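Local coordinates for protein chitinase (Jonesia denitrificans, PDB 5VG0) that probably takes part in chitin breakdown, this piece being its copper-binding lytic polysaccharide monooxygenase domain, with a histidine brace at the metal, at residues 10-21 with 51-60; 113-122 with 134-142. One frame throughout, in Å; residues are numbered along the deposited sequence.

Contact 1 of 2, residues 10-21 with 51-60; sequences RQALCASGETSF and ILDDNSKPWP
The indole of W59 is clamped between R10 and F21. R10 lies flat on one face, its guanidinium plane only 7° from the ring, with CZ over the five-membered ring (4.0 Å to its centroid, a cation-pi stack) and CD over the six-membered ring as a CH-pi contact. On the opposite face F21 arrives edge-on, a T-shaped pair with CZ 3.8 Å from W59 CZ3, and C14 SG touches the indole's edge at CH2. F21 is itself covered by K57, whose CD sits over its face; K57 NZ turns back to a salt bridge with D54 OD2.

Hydrogen bonds fix the arginine in its plane. Extended from CG to NE, the R10 chain carries NH1 to L52 O (2.8 Å), while NH1 and NH2 both grip N55 OD1 end-on, NH2 at 3.0 Å. W59 NE1 donates to D54 O (2.9 Å), which holds the indole's rotation.

This cation-pi and T-shaped sandwich joins the helix 10-15 region to the loop before strand 62-64 of the monooxygenase domain. A C14–C23 disulfide ties the helix to the chain that follows; R10 NE forms a salt bridge with D138 of strand 131-141, which W59 also touches, so helix and loop both pack beside that strand.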
loop_
_atom_site.group_PDB
_atom_site.type_symbol
_atom_site.label_atom_id
_atom_site.label_comp_id
_atom_site.label_asym_id
_atom_site.label_seq_id
_atom_site.Cartn_x
_atom_site.Cartn_y
_atom_site.Cartn_z
ATOM N N ARG A 10 5.748 -1.119 2.938
ATOM C CA ARG A 10 6.880 -0.431 3.544
ATOM C C ARG A 10 6.529 0.071 4.943
ATOM O O ARG A 10 7.309 -0.112 5.883
ATOM C CB ARG A 10 7.381 0.691 2.627
ATOM C CG ARG A 10 8.038 0.171 1.354
ATOM C CD ARG A 10 8.655 1.279 0.538
ATOM N NE ARG A 10 9.280 0.726 -0.652
ATOM C CZ ARG A 10 9.943 1.414 -1.559
ATOM N NH1 ARG A 10 10.090 2.714 -1.451
ATOM N NH2 ARG A 10 10.464 0.757 -2.576
ATOM N N GLN A 11 5.352 0.667 5.109
ATOM C CA GLN A 11 4.976 1.158 6.428
ATOM C C GLN A 11 4.766 0.013 7.413
ATOM O O GLN A 11 5.073 0.161 8.596
ATOM C CB GLN A 11 3.770 2.112 6.373
ATOM C CG GLN A 11 2.526 1.614 5.657
ATOM C CD GLN A 11 2.458 2.124 4.241
ATOM O OE1 GLN A 11 3.366 1.883 3.446
ATOM N NE2 GLN A 11 1.415 2.865 3.924
ATOM N N ALA A 12 4.228 -1.125 6.950
ATOM C CA ALA A 12 4.083 -2.284 7.830
ATOM C C ALA A 12 5.424 -2.779 8.343
ATOM O O ALA A 12 5.556 -3.144 9.517
ATOM C CB ALA A 12 3.385 -3.422 7.093
ATOM N N LEU A 13 6.433 -2.799 7.479
ATOM C CA LEU A 13 7.754 -3.272 7.874
ATOM C C LEU A 13 8.382 -2.333 8.882
ATOM O O LEU A 13 9.032 -2.776 9.836
ATOM C CB LEU A 13 8.626 -3.429 6.637
ATOM C CG LEU A 13 8.170 -4.555 5.704
ATOM C CD1 LEU A 13 8.815 -4.413 4.342
ATOM C CD2 LEU A 13 8.454 -5.905 6.272
ATOM N N CYS A 14 8.198 -1.033 8.698
ATOM C CA CYS A 14 8.656 -0.075 9.691
ATOM C C CYS A 14 7.978 -0.341 11.039
ATOM O O CYS A 14 8.636 -0.386 12.084
ATOM C CB CYS A 14 8.361 1.354 9.224
ATOM S SG CYS A 14 9.367 1.898 7.838
ATOM N N ALA A 15 6.654 -0.489 11.033
ATOM C CA ALA A 15 5.888 -0.617 12.269
ATOM C C ALA A 15 6.172 -1.933 12.978
ATOM O O ALA A 15 6.014 -2.023 14.197
ATOM C CB ALA A 15 4.399 -0.469 11.962
ATOM N N SER A 16 6.554 -2.964 12.253
ATOM C CA SER A 16 6.853 -4.268 12.820
ATOM C C SER A 16 8.302 -4.400 13.259
ATOM O O SER A 16 8.685 -5.454 13.772
ATOM C CB SER A 16 6.543 -5.362 11.795
ATOM O OG SER A 16 5.165 -5.381 11.488
ATOM N N GLY A 17 9.120 -3.372 13.063
ATOM C CA GLY A 17 10.523 -3.440 13.424
ATOM C C GLY A 17 11.341 -4.319 12.512
ATOM O O GLY A 17 12.398 -4.801 12.907
ATOM N N GLU A 18 10.876 -4.538 11.288
ATOM C CA GLU A 18 11.553 -5.421 10.353
ATOM C C GLU A 18 12.596 -4.703 9.506
ATOM O O GLU A 18 13.463 -5.365 8.926
ATOM C CB GLU A 18 10.525 -6.129 9.466
ATOM C CG GLU A 18 9.558 -7.008 10.240
ATOM C CD GLU A 18 10.135 -8.360 10.568
ATOM O OE1 GLU A 18 11.153 -8.740 9.946
ATOM O OE2 GLU A 18 9.579 -9.048 11.453
ATOM N N THR A 19 12.585 -3.384 9.467
ATOM C CA THR A 19 13.636 -2.664 8.769
ATOM C C THR A 19 14.858 -2.536 9.666
ATOM O O THR A 19 14.760 -2.557 10.890
ATOM C CB THR A 19 13.155 -1.270 8.373
ATOM O OG1 THR A 19 12.768 -0.544 9.538
ATOM C CG2 THR A 19 11.975 -1.358 7.417
ATOM N N SER A 20 16.007 -2.386 9.036
ATOM C CA SER A 20 17.276 -2.210 9.729
ATOM C C SER A 20 17.638 -0.750 9.929
ATOM O O SER A 20 18.737 -0.441 10.389
ATOM C CB SER A 20 18.374 -2.871 8.908
ATOM O OG SER A 20 18.373 -2.301 7.619
ATOM N N PHE A 21 16.761 0.148 9.559
ATOM C CA PHE A 21 16.940 1.574 9.694
ATOM C C PHE A 21 15.705 2.135 10.379
ATOM O O PHE A 21 14.621 1.544 10.342
ATOM C CB PHE A 21 17.147 2.218 8.315
ATOM C CG PHE A 21 16.113 1.805 7.296
ATOM C CD1 PHE A 21 16.299 0.689 6.504
ATOM C CD2 PHE A 21 14.938 2.527 7.152
ATOM C CE1 PHE A 21 15.335 0.298 5.595
ATOM C CE2 PHE A 21 13.977 2.142 6.234
ATOM C CZ PHE A 21 14.177 1.029 5.472
ATOM N N ILE A 51 10.297 9.155 3.917
ATOM C CA ILE A 51 11.183 7.997 3.922
ATOM C C ILE A 51 10.626 6.871 3.065
ATOM O O ILE A 51 11.387 6.073 2.510
ATOM C CB ILE A 51 11.447 7.529 5.362
ATOM C CG1 ILE A 51 12.534 6.440 5.371
ATOM C CG2 ILE A 51 10.161 7.011 6.000
ATOM C CD1 ILE A 51 13.435 6.455 6.533
ATOM N N LEU A 52 9.294 6.769 2.954
ATOM C CA LEU A 52 8.695 5.684 2.187
ATOM C C LEU A 52 9.034 5.760 0.711
ATOM O O LEU A 52 8.865 4.763 0.006
ATOM C CB LEU A 52 7.179 5.687 2.356
ATOM C CG LEU A 52 6.676 5.497 3.789
ATOM C CD1 LEU A 52 5.171 5.649 3.829
ATOM C CD2 LEU A 52 7.107 4.141 4.357
ATOM N N ASP A 53 9.470 6.921 0.224
ATOM C CA ASP A 53 9.863 7.095 -1.167
ATOM C C ASP A 53 11.344 6.849 -1.408
ATOM O O ASP A 53 11.775 6.910 -2.559
ATOM C CB ASP A 53 9.559 8.525 -1.635
ATOM C CG ASP A 53 8.091 8.892 -1.556
ATOM O OD1 ASP A 53 7.244 8.049 -1.864
ATOM O OD2 ASP A 53 7.786 10.067 -1.226
ATOM N N ASP A 54 12.129 6.589 -0.371
ATOM C CA ASP A 54 13.582 6.537 -0.492
ATOM C C ASP A 54 14.001 5.128 -0.885
ATOM O O ASP A 54 14.111 4.236 -0.039
ATOM C CB ASP A 54 14.223 6.953 0.825
ATOM C CG ASP A 54 15.724 7.031 0.749
ATOM O OD1 ASP A 54 16.296 6.626 -0.277
ATOM O OD2 ASP A 54 16.306 7.495 1.737
ATOM N N ASN A 55 14.272 4.928 -2.167
ATOM C CA ASN A 55 14.648 3.617 -2.682
ATOM C C ASN A 55 16.096 3.252 -2.391
ATOM O O ASN A 55 16.494 2.119 -2.671
ATOM C CB ASN A 55 14.364 3.523 -4.180
ATOM C CG ASN A 55 12.893 3.607 -4.483
ATOM O OD1 ASN A 55 12.069 2.964 -3.836
ATOM N ND2 ASN A 55 12.548 4.430 -5.430
ATOM N N SER A 56 16.887 4.158 -1.831
ATOM C CA SER A 56 18.256 3.826 -1.463
ATOM C C SER A 56 18.326 3.006 -0.186
ATOM O O SER A 56 19.364 2.390 0.091
ATOM C CB SER A 56 19.089 5.095 -1.321
ATOM O OG SER A 56 18.839 5.771 -0.100
ATOM N N LYS A 57 17.248 2.970 0.586
ATOM C CA LYS A 57 17.237 2.188 1.806
ATOM C C LYS A 57 17.119 0.707 1.458
ATOM O O LYS A 57 16.527 0.345 0.434
ATOM C CB LYS A 57 16.055 2.577 2.685
ATOM C CG LYS A 57 16.037 4.018 3.177
ATOM C CD LYS A 57 17.031 4.224 4.298
ATOM C CE LYS A 57 17.170 5.691 4.693
ATOM N NZ LYS A 57 18.091 6.442 3.794
ATOM N N PRO A 58 17.639 -0.178 2.316
ATOM C CA PRO A 58 17.537 -1.633 2.060
ATOM C C PRO A 58 16.176 -2.176 2.477
ATOM O O PRO A 58 16.022 -2.883 3.476
ATOM C CB PRO A 58 18.698 -2.193 2.894
ATOM C CG PRO A 58 18.807 -1.254 4.030
ATOM C CD PRO A 58 18.523 0.109 3.467
ATOM N N TRP A 59 15.155 -1.821 1.702
ATOM C CA TRP A 59 13.809 -2.284 1.983
ATOM C C TRP A 59 13.751 -3.795 1.810
ATOM O O TRP A 59 14.154 -4.308 0.764
ATOM C CB TRP A 59 12.796 -1.634 1.021
ATOM C CG TRP A 59 12.614 -0.178 1.306
ATOM C CD1 TRP A 59 13.118 0.870 0.601
ATOM C CD2 TRP A 59 11.881 0.391 2.397
ATOM N NE1 TRP A 59 12.740 2.053 1.180
ATOM C CE2 TRP A 59 11.988 1.789 2.291
ATOM C CE3 TRP A 59 11.140 -0.148 3.454
ATOM C CZ2 TRP A 59 11.390 2.651 3.199
ATOM C CZ3 TRP A 59 10.540 0.719 4.362
ATOM C CH2 TRP A 59 10.676 2.094 4.230
ATOM N N PRO A 60 13.211 -4.533 2.768
ATOM C CA PRO A 60 13.037 -5.973 2.571
ATOM C C PRO A 60 12.018 -6.269 1.490
ATOM O O PRO A 60 11.065 -5.530 1.288
ATOM C CB PRO A 60 12.534 -6.451 3.941
ATOM C CG PRO A 60 12.933 -5.404 4.900
ATOM C CD PRO A 60 12.870 -4.125 4.141
HETATM O O HOH W 1 15.899 -3.437 6.227
#

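Contact 2 of 2, residues 113-122 with 134-142; sequences LPTGEHTILA and YNCMDVVVS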
loop_
_atom_site.group_PDB
_atom_site.type_symbol
_atom_site.label_atom_id
_atom_site.label_comp_id
_atom_site.label_asym_id
_atom_site.label_seq_id
_atom_site.Cartn_x
_atom_site.Cartn_y
_atom_site.Cartn_z
ATOM N N LEU A 113 0.768 -11.034 -12.187
ATOM C CA LEU A 113 1.889 -10.169 -11.838
ATOM C C LEU A 113 3.142 -10.608 -12.596
ATOM O O LEU A 113 3.409 -11.803 -12.708
ATOM C CB LEU A 113 2.163 -10.226 -10.344
ATOM C CG LEU A 113 1.048 -9.671 -9.467
ATOM C CD1 LEU A 113 1.336 -9.945 -8.011
ATOM C CD2 LEU A 113 0.844 -8.199 -9.680
ATOM N N PRO A 114 3.913 -9.665 -13.127
ATOM C CA PRO A 114 5.119 -10.030 -13.871
ATOM C C PRO A 114 6.175 -10.601 -12.944
ATOM O O PRO A 114 6.299 -10.205 -11.785
ATOM C CB PRO A 114 5.569 -8.699 -14.473
ATOM C CG PRO A 114 5.063 -7.676 -13.498
ATOM C CD PRO A 114 3.749 -8.206 -13.014
ATOM N N THR A 115 6.966 -11.528 -13.473
ATOM C CA THR A 115 8.014 -12.129 -12.660
ATOM C C THR A 115 9.158 -11.145 -12.437
ATOM O O THR A 115 9.340 -10.181 -13.185
ATOM C CB THR A 115 8.538 -13.439 -13.269
ATOM O OG1 THR A 115 9.130 -13.192 -14.545
ATOM C CG2 THR A 115 7.422 -14.470 -13.421
ATOM N N GLY A 116 9.940 -11.418 -11.400
ATOM C CA GLY A 116 11.068 -10.580 -11.041
ATOM C C GLY A 116 10.730 -9.612 -9.929
ATOM O O GLY A 116 9.726 -9.726 -9.235
ATOM N N GLU A 117 11.604 -8.636 -9.763
ATOM C CA GLU A 117 11.488 -7.645 -8.700
ATOM C C GLU A 117 10.586 -6.506 -9.155
ATOM O O GLU A 117 10.821 -5.905 -10.205
ATOM C CB GLU A 117 12.867 -7.078 -8.372
ATOM C CG GLU A 117 13.879 -8.113 -7.931
ATOM C CD GLU A 117 15.288 -7.558 -7.887
ATOM O OE1 GLU A 117 15.458 -6.401 -7.450
ATOM O OE2 GLU A 117 16.219 -8.272 -8.309
ATOM N N HIS A 118 9.573 -6.193 -8.350
ATOM C CA HIS A 118 8.629 -5.129 -8.668
ATOM C C HIS A 118 8.177 -4.449 -7.394
ATOM O O HIS A 118 8.301 -4.990 -6.298
ATOM C CB HIS A 118 7.402 -5.683 -9.403
ATOM C CG HIS A 118 7.787 -6.358 -10.659
ATOM N ND1 HIS A 118 8.078 -5.652 -11.803
ATOM C CD2 HIS A 118 8.018 -7.658 -10.942
ATOM C CE1 HIS A 118 8.453 -6.492 -12.746
ATOM N NE2 HIS A 118 8.439 -7.717 -12.246
ATOM N N THR A 119 7.628 -3.264 -7.563
ATOM C CA THR A 119 6.977 -2.553 -6.470
ATOM C C THR A 119 5.507 -2.382 -6.823
ATOM O O THR A 119 5.182 -1.812 -7.870
ATOM C CB THR A 119 7.631 -1.205 -6.187
ATOM O OG1 THR A 119 9.003 -1.436 -5.821
ATOM C CG2 THR A 119 6.936 -0.483 -5.045
ATOM N N ILE A 120 4.638 -2.898 -5.974
ATOM C CA ILE A 120 3.198 -2.712 -6.120
ATOM C C ILE A 120 2.804 -1.494 -5.305
ATOM O O ILE A 120 3.167 -1.399 -4.132
ATOM C CB ILE A 120 2.433 -3.945 -5.613
ATOM C CG1 ILE A 120 2.862 -5.204 -6.358
ATOM C CG2 ILE A 120 0.928 -3.727 -5.722
ATOM C CD1 ILE A 120 2.307 -6.472 -5.790
ATOM N N LEU A 121 2.072 -0.560 -5.905
ATOM C CA LEU A 121 1.455 0.538 -5.174
ATOM C C LEU A 121 -0.039 0.274 -5.091
ATOM O O LEU A 121 -0.697 0.084 -6.119
ATOM C CB LEU A 121 1.704 1.873 -5.868
ATOM C CG LEU A 121 0.910 3.068 -5.300
ATOM C CD1 LEU A 121 1.367 3.404 -3.893
ATOM C CD2 LEU A 121 0.988 4.260 -6.220
ATOM N N ALA A 122 -0.546 0.252 -3.875
ATOM C CA ALA A 122 -1.970 0.168 -3.612
ATOM C C ALA A 122 -2.444 1.551 -3.215
ATOM O O ALA A 122 -1.920 2.140 -2.278
ATOM C CB ALA A 122 -2.255 -0.848 -2.516
ATOM N N TYR A 134 -1.839 5.404 0.605
ATOM C CA TYR A 134 -0.793 4.959 -0.306
ATOM C C TYR A 134 0.066 3.902 0.375
ATOM O O TYR A 134 0.650 4.157 1.425
ATOM C CB TYR A 134 0.058 6.153 -0.722
ATOM C CG TYR A 134 -0.693 7.142 -1.589
ATOM C CD1 TYR A 134 -1.506 8.130 -1.034
ATOM C CD2 TYR A 134 -0.618 7.064 -2.974
ATOM C CE1 TYR A 134 -2.212 9.015 -1.851
ATOM C CE2 TYR A 134 -1.306 7.949 -3.778
ATOM C CZ TYR A 134 -2.104 8.914 -3.220
ATOM O OH TYR A 134 -2.770 9.764 -4.075
ATOM N N ASN A 135 0.180 2.733 -0.258
ATOM C CA ASN A 135 0.938 1.612 0.288
ATOM C C ASN A 135 1.787 0.970 -0.799
ATOM O O ASN A 135 1.237 0.405 -1.751
ATOM C CB ASN A 135 0.022 0.514 0.844
ATOM C CG ASN A 135 -0.574 0.842 2.222
ATOM O OD1 ASN A 135 -0.216 0.215 3.200
ATOM N ND2 ASN A 135 -1.446 1.822 2.291
ATOM N N CYS A 136 3.106 1.001 -0.643
ATOM C CA CYS A 136 4.008 0.273 -1.527
ATOM C C CYS A 136 4.430 -1.049 -0.914
ATOM O O CYS A 136 4.761 -1.112 0.269
ATOM C CB CYS A 136 5.254 1.099 -1.796
ATOM S SG CYS A 136 4.962 2.321 -3.054
ATOM N N MET A 137 4.498 -2.073 -1.753
ATOM C CA MET A 137 4.947 -3.409 -1.376
ATOM C C MET A 137 6.058 -3.811 -2.338
ATOM O O MET A 137 5.847 -3.857 -3.553
ATOM C CB MET A 137 3.820 -4.444 -1.479
ATOM C CG MET A 137 2.737 -4.391 -0.413
ATOM S SD MET A 137 1.719 -2.904 -0.315
ATOM C CE MET A 137 0.919 -2.973 -1.906
ATOM N N ASP A 138 7.218 -4.116 -1.802
ATOM C CA ASP A 138 8.353 -4.593 -2.589
ATOM C C ASP A 138 8.308 -6.109 -2.630
ATOM O O ASP A 138 8.338 -6.760 -1.584
ATOM C CB ASP A 138 9.658 -4.097 -1.981
ATOM C CG ASP A 138 9.717 -2.595 -1.971
ATOM O OD1 ASP A 138 9.715 -2.002 -3.068
ATOM O OD2 ASP A 138 9.750 -2.011 -0.876
ATOM N N VAL A 139 8.233 -6.661 -3.840
ATOM C CA VAL A 139 8.008 -8.083 -4.013
ATOM C C VAL A 139 8.973 -8.640 -5.041
ATOM O O VAL A 139 9.504 -7.931 -5.893
ATOM C CB VAL A 139 6.547 -8.389 -4.427
ATOM C CG1 VAL A 139 5.594 -7.953 -3.333
ATOM C CG2 VAL A 139 6.182 -7.742 -5.772
ATOM N N VAL A 140 9.203 -9.941 -4.941
ATOM C CA VAL A 140 9.893 -10.702 -5.968
ATOM C C VAL A 140 8.938 -11.806 -6.380
ATOM O O VAL A 140 8.565 -12.648 -5.556
ATOM C CB VAL A 140 11.231 -11.288 -5.484
ATOM C CG1 VAL A 140 11.906 -12.035 -6.629
ATOM C CG2 VAL A 140 12.130 -10.202 -4.937
ATOM N N VAL A 141 8.527 -11.788 -7.638
ATOM C CA VAL A 141 7.523 -12.700 -8.160
ATOM C C VAL A 141 8.233 -13.832 -8.889
ATOM O O VAL A 141 9.106 -13.589 -9.726
ATOM C CB VAL A 141 6.581 -11.947 -9.112
ATOM C CG1 VAL A 141 5.590 -12.916 -9.765
ATOM C CG2 VAL A 141 5.859 -10.802 -8.387
ATOM N N SER A 142 7.839 -15.065 -8.602
ATOM C CA SER A 142 8.336 -16.199 -9.370
ATOM C C SER A 142 7.230 -17.202 -9.610
ATOM O O SER A 142 7.350 -18.038 -10.497
ATOM C CB SER A 142 9.511 -16.873 -8.669
ATOM O OG SER A 142 9.112 -17.402 -7.422
ATOM O OXT SER A 142 6.224 -17.159 -8.911
#
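I120 and M137 face each other across an antiparallel ladder in which H118, I120 and A122 pair with V139, M137 and N135, each exchanging two backbone hydrogen bonds; it continues past a corner of the chain at E117 to the G116–V141 pair. The A122 N to N135 O bond is almost straight (2.8 Å, 178°). Among I120, A122, M137 and V139 the packing is close: in the conformer given here the M137 chain bends at chi2 and chi3 (both 63°), folding CE back toward the neighbouring strand, where it meets I120 CG2 and A122 CB, each at 3.9 Å. I120 CD1 in turn crosses to V139 CG2 (4.1 Å). Strand 68-74 of the three-stranded sheet covers this face, L70 touching M137 and W72 touching A122 and N135, so it belongs to the interior between sheets.

The other face grades from covered to open. L121 CD1 rests on C136 SG (3.8 Å), the sulfur disulfide-bonded to C42, and approaches the edge of the Y134 ring. Further along, T119 OG1 donates to D138 OD1 (2.9 Å), side chain beside side chain, while D138 OD2 pairs with R10. At the solvent end the exposed E117 packs only loosely beside V140. A valine in place of T119 would probably leave D138 OD1 without this hydroxyl donor and its carboxylate less firmly oriented toward R10.

Apolar contacts thus dominate among I120, A122, M137 and V139, while at T119 and D138 a hydroxyl helps hold a carboxylate whose negative charge is probably balanced by arginine.

Overall arrangement
Both segments of contact 1 precede those of contact 2 along the chain, and the centres of the two contacts lie 15 Å apart. Both belong to the one monooxygenase domain. Contact 2 is the hairpin of strands 118-126 and 131-141 within the larger sheet; contact 1 is a helix-and-loop layer packed beside strand 131-141. Besides the R10–D138 salt bridge, they meet through a probable hydrogen bond from R10 N to C136 O (2.8 Å) and through Q11, which packs on N135. Neither is the copper site: the side chains of Q11 and N135 lie about 12 and 11 Å from the metal, and both contacts therefore lie outside the first shell of the copper held by H1 and H78.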